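Long-range contact in elongation factor G (Thermus thermophilus, PDB 2DY1), which binds GTP with a magnesium ion and is probably a GTPase that acts as a translation elongation factor: residues 22-26 and 253-257. Residues are numbered along the deposited sequence; the frame is centred on the assembly and turned at random.
With MG (magnesium ion), chain B; GTP (guanosine-5'-triphosphate), chain C.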
loop_
_atom_site.group_PDB
_atom_site.type_symbol
_atom_site.label_atom_id
_atom_site.label_comp_id
_atom_site.label_asym_id
_atom_site.label_seq_id
_atom_site.Cartn_x
_atom_site.Cartn_y
_atom_site.Cartn_z
ATOM N N LYS A 22 -8.342 -0.094 17.376
ATOM C CA LYS A 22 -6.895 -0.090 17.582
ATOM C C LYS A 22 -6.354 1.119 18.340
ATOM O O LYS A 22 -5.660 0.989 19.355
ATOM C CB LYS A 22 -6.191 -0.194 16.221
ATOM C CG LYS A 22 -6.513 -1.499 15.437
ATOM C CD LYS A 22 -5.815 -1.538 14.069
ATOM C CE LYS A 22 -6.219 -0.404 13.127
ATOM N NZ LYS A 22 -7.599 -0.528 12.584
ATOM N N THR A 23 -6.672 2.311 17.857
ATOM C CA THR A 23 -6.154 3.493 18.512
ATOM C C THR A 23 -6.741 3.668 19.894
ATOM O O THR A 23 -6.071 4.129 20.800
ATOM C CB THR A 23 -6.410 4.709 17.622
ATOM O OG1 THR A 23 -5.702 4.505 16.393
ATOM C CG2 THR A 23 -5.928 6.020 18.293
ATOM N N THR A 24 -8.006 3.280 20.063
ATOM C CA THR A 24 -8.648 3.397 21.360
ATOM C C THR A 24 -7.987 2.437 22.374
ATOM O O THR A 24 -7.808 2.764 23.553
ATOM C CB THR A 24 -10.149 3.117 21.196
ATOM O OG1 THR A 24 -10.712 4.120 20.330
ATOM C CG2 THR A 24 -10.866 3.183 22.538
ATOM N N LEU A 25 -7.603 1.258 21.895
ATOM C CA LEU A 25 -6.925 0.307 22.758
ATOM C C LEU A 25 -5.533 0.849 23.106
ATOM O O LEU A 25 -5.065 0.751 24.246
ATOM C CB LEU A 25 -6.797 -1.031 22.030
ATOM C CG LEU A 25 -6.312 -2.225 22.833
ATOM C CD1 LEU A 25 -7.241 -2.472 24.034
ATOM C CD2 LEU A 25 -6.309 -3.437 21.897
ATOM N N THR A 26 -4.879 1.430 22.104
ATOM C CA THR A 26 -3.537 1.991 22.296
ATOM C C THR A 26 -3.591 3.092 23.353
ATOM O O THR A 26 -2.749 3.157 24.250
ATOM C CB THR A 26 -3.000 2.541 20.952
ATOM O OG1 THR A 26 -2.913 1.461 20.005
ATOM C CG2 THR A 26 -1.612 3.171 21.127
ATOM N N ALA A 253 -10.680 -7.471 24.905
ATOM C CA ALA A 253 -10.345 -6.215 25.578
ATOM C C ALA A 253 -11.008 -5.061 24.846
ATOM O O ALA A 253 -11.249 -5.141 23.646
ATOM C CB ALA A 253 -8.813 -5.999 25.612
ATOM N N SER A 254 -11.308 -3.998 25.585
ATOM C CA SER A 254 -11.921 -2.811 24.995
ATOM C C SER A 254 -11.296 -1.580 25.642
ATOM O O SER A 254 -11.277 -1.452 26.859
ATOM C CB SER A 254 -13.422 -2.778 25.251
ATOM O OG SER A 254 -13.930 -1.478 24.983
ATOM N N GLY A 255 -10.768 -0.675 24.819
ATOM C CA GLY A 255 -10.199 0.528 25.400
ATOM C C GLY A 255 -11.295 1.519 25.766
ATOM O O GLY A 255 -11.100 2.377 26.611
ATOM N N GLU A 256 -12.470 1.351 25.156
ATOM C CA GLU A 256 -13.600 2.260 25.397
ATOM C C GLU A 256 -14.257 1.932 26.736
ATOM O O GLU A 256 -14.561 2.821 27.513
ATOM C CB GLU A 256 -14.609 2.120 24.261
ATOM C CG GLU A 256 -15.699 3.170 24.225
ATOM C CD GLU A 256 -15.186 4.500 23.729
ATOM O OE1 GLU A 256 -14.389 4.500 22.761
ATOM O OE2 GLU A 256 -15.583 5.541 24.298
ATOM N N ARG A 257 -14.449 0.644 27.010
ATOM C CA ARG A 257 -15.049 0.211 28.276
ATOM C C ARG A 257 -13.981 -0.016 29.355
ATOM O O ARG A 257 -14.308 -0.300 30.505
ATOM C CB ARG A 257 -15.818 -1.108 28.072
ATOM C CG ARG A 257 -16.925 -1.079 27.045
ATOM C CD ARG A 257 -18.031 -0.151 27.490
ATOM N NE ARG A 257 -18.522 -0.533 28.806
ATOM C CZ ARG A 257 -19.260 0.251 29.588
ATOM N NH1 ARG A 257 -19.596 1.470 29.185
ATOM N NH2 ARG A 257 -19.656 -0.184 30.778
HETATM MG MG MG B . -6.533 4.085 14.474
HETATM P PG GTP C . -8.620 3.054 12.146
HETATM O O1G GTP C . -9.460 4.108 11.270
HETATM O O2G GTP C . -7.282 3.762 12.679
HETATM O O3G GTP C . -8.338 1.794 11.422
HETATM O O3B GTP C . -9.588 2.822 13.412
HETATM P PB GTP C . -9.138 2.157 14.801
HETATM O O1B GTP C . -9.065 0.688 14.621
HETATM O O2B GTP C . -7.932 2.847 15.318
HETATM O O3A GTP C . -10.431 2.417 15.714
HETATM P PA GTP C . -10.600 3.672 16.698
HETATM O O1A GTP C . -9.801 3.437 17.921
HETATM O O2A GTP C . -10.371 4.917 15.929
HETATM O "O5'" GTP C . -12.150 3.582 17.115
HETATM C "C5'" GTP C . -13.140 3.945 16.151
HETATM C "C4'" GTP C . -14.487 4.148 16.842
HETATM O "O4'" GTP C . -14.741 2.955 17.602
HETATM C "C3'" GTP C . -14.387 5.294 17.851
HETATM O "O3'" GTP C . -15.663 5.930 17.964
HETATM C "C2'" GTP C . -14.041 4.568 19.150
HETATM O "O2'" GTP C . -14.536 5.322 20.261
HETATM C "C1'" GTP C . -14.922 3.332 18.975
HETATM N N9 GTP C . -14.517 2.204 19.845
HETATM C C8 GTP C . -13.299 1.671 19.921
HETATM N N7 GTP C . -13.332 0.591 20.698
HETATM C C5 GTP C . -14.581 0.434 21.128
HETATM C C6 GTP C . -15.204 -0.497 21.952
HETATM O O6 GTP C . -14.594 -1.458 22.419
HETATM N N1 GTP C . -16.570 -0.347 22.219
HETATM C C2 GTP C . -17.279 0.722 21.656
HETATM N N2 GTP C . -18.578 0.867 21.904
HETATM N N3 GTP C . -16.645 1.597 20.862
HETATM C C4 GTP C . -15.337 1.472 20.594
HETATM O O HOH W 1 -7.794 5.717 14.837
HETATM O O HOH W 2 -5.177 2.500 14.316
#
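L25 on the first turn of helix 22-32 lies against G255 in the loop 253-257, their CA atoms 4.2 Å apart; a side chain on G255 would run into the carbonyl O of T24 and the CA of L25. The branched T24 serves two surfaces: OG1 lies beside the backbone N (chi1 -63°) and donates to GTP O1A, and this leaves the methyl CG2 anti to N, resting 3.6 Å from E256 N. L25 CD1 makes an apolar contact with A253 CB at 4.2 Å, where alanine's single methyl suffices. The nucleotide bridges the segments. S254 OG donates to guanine O6 at 2.6 Å and accepts from R257 N in an ST motif, almost straight at 171°, which fixes its rotation. E256 lays CB and CG over the base, and its OE1 accepts a hydrogen bond from GTP O2' at 2.6 Å. K22, the P-loop (Walker A) lysine, is a long, flexible cation bent at chi3 and chi4, its NZ bonding GTP O1B and O3G; a methionine here would probably leave both oxygens without these bonds and the phosphate charge less neutralised. T23 OG1 binds magnesium at 2.1 Å, with T61 a further ligand. In the sheet, K22 and T26 pack on L14 of strand 9-16 and D80 of strand 74-80; the loop follows strand 248-252, A253 backbone-bonded to V133 of strand 129-134, and S254 touches W169 of strand 168-174.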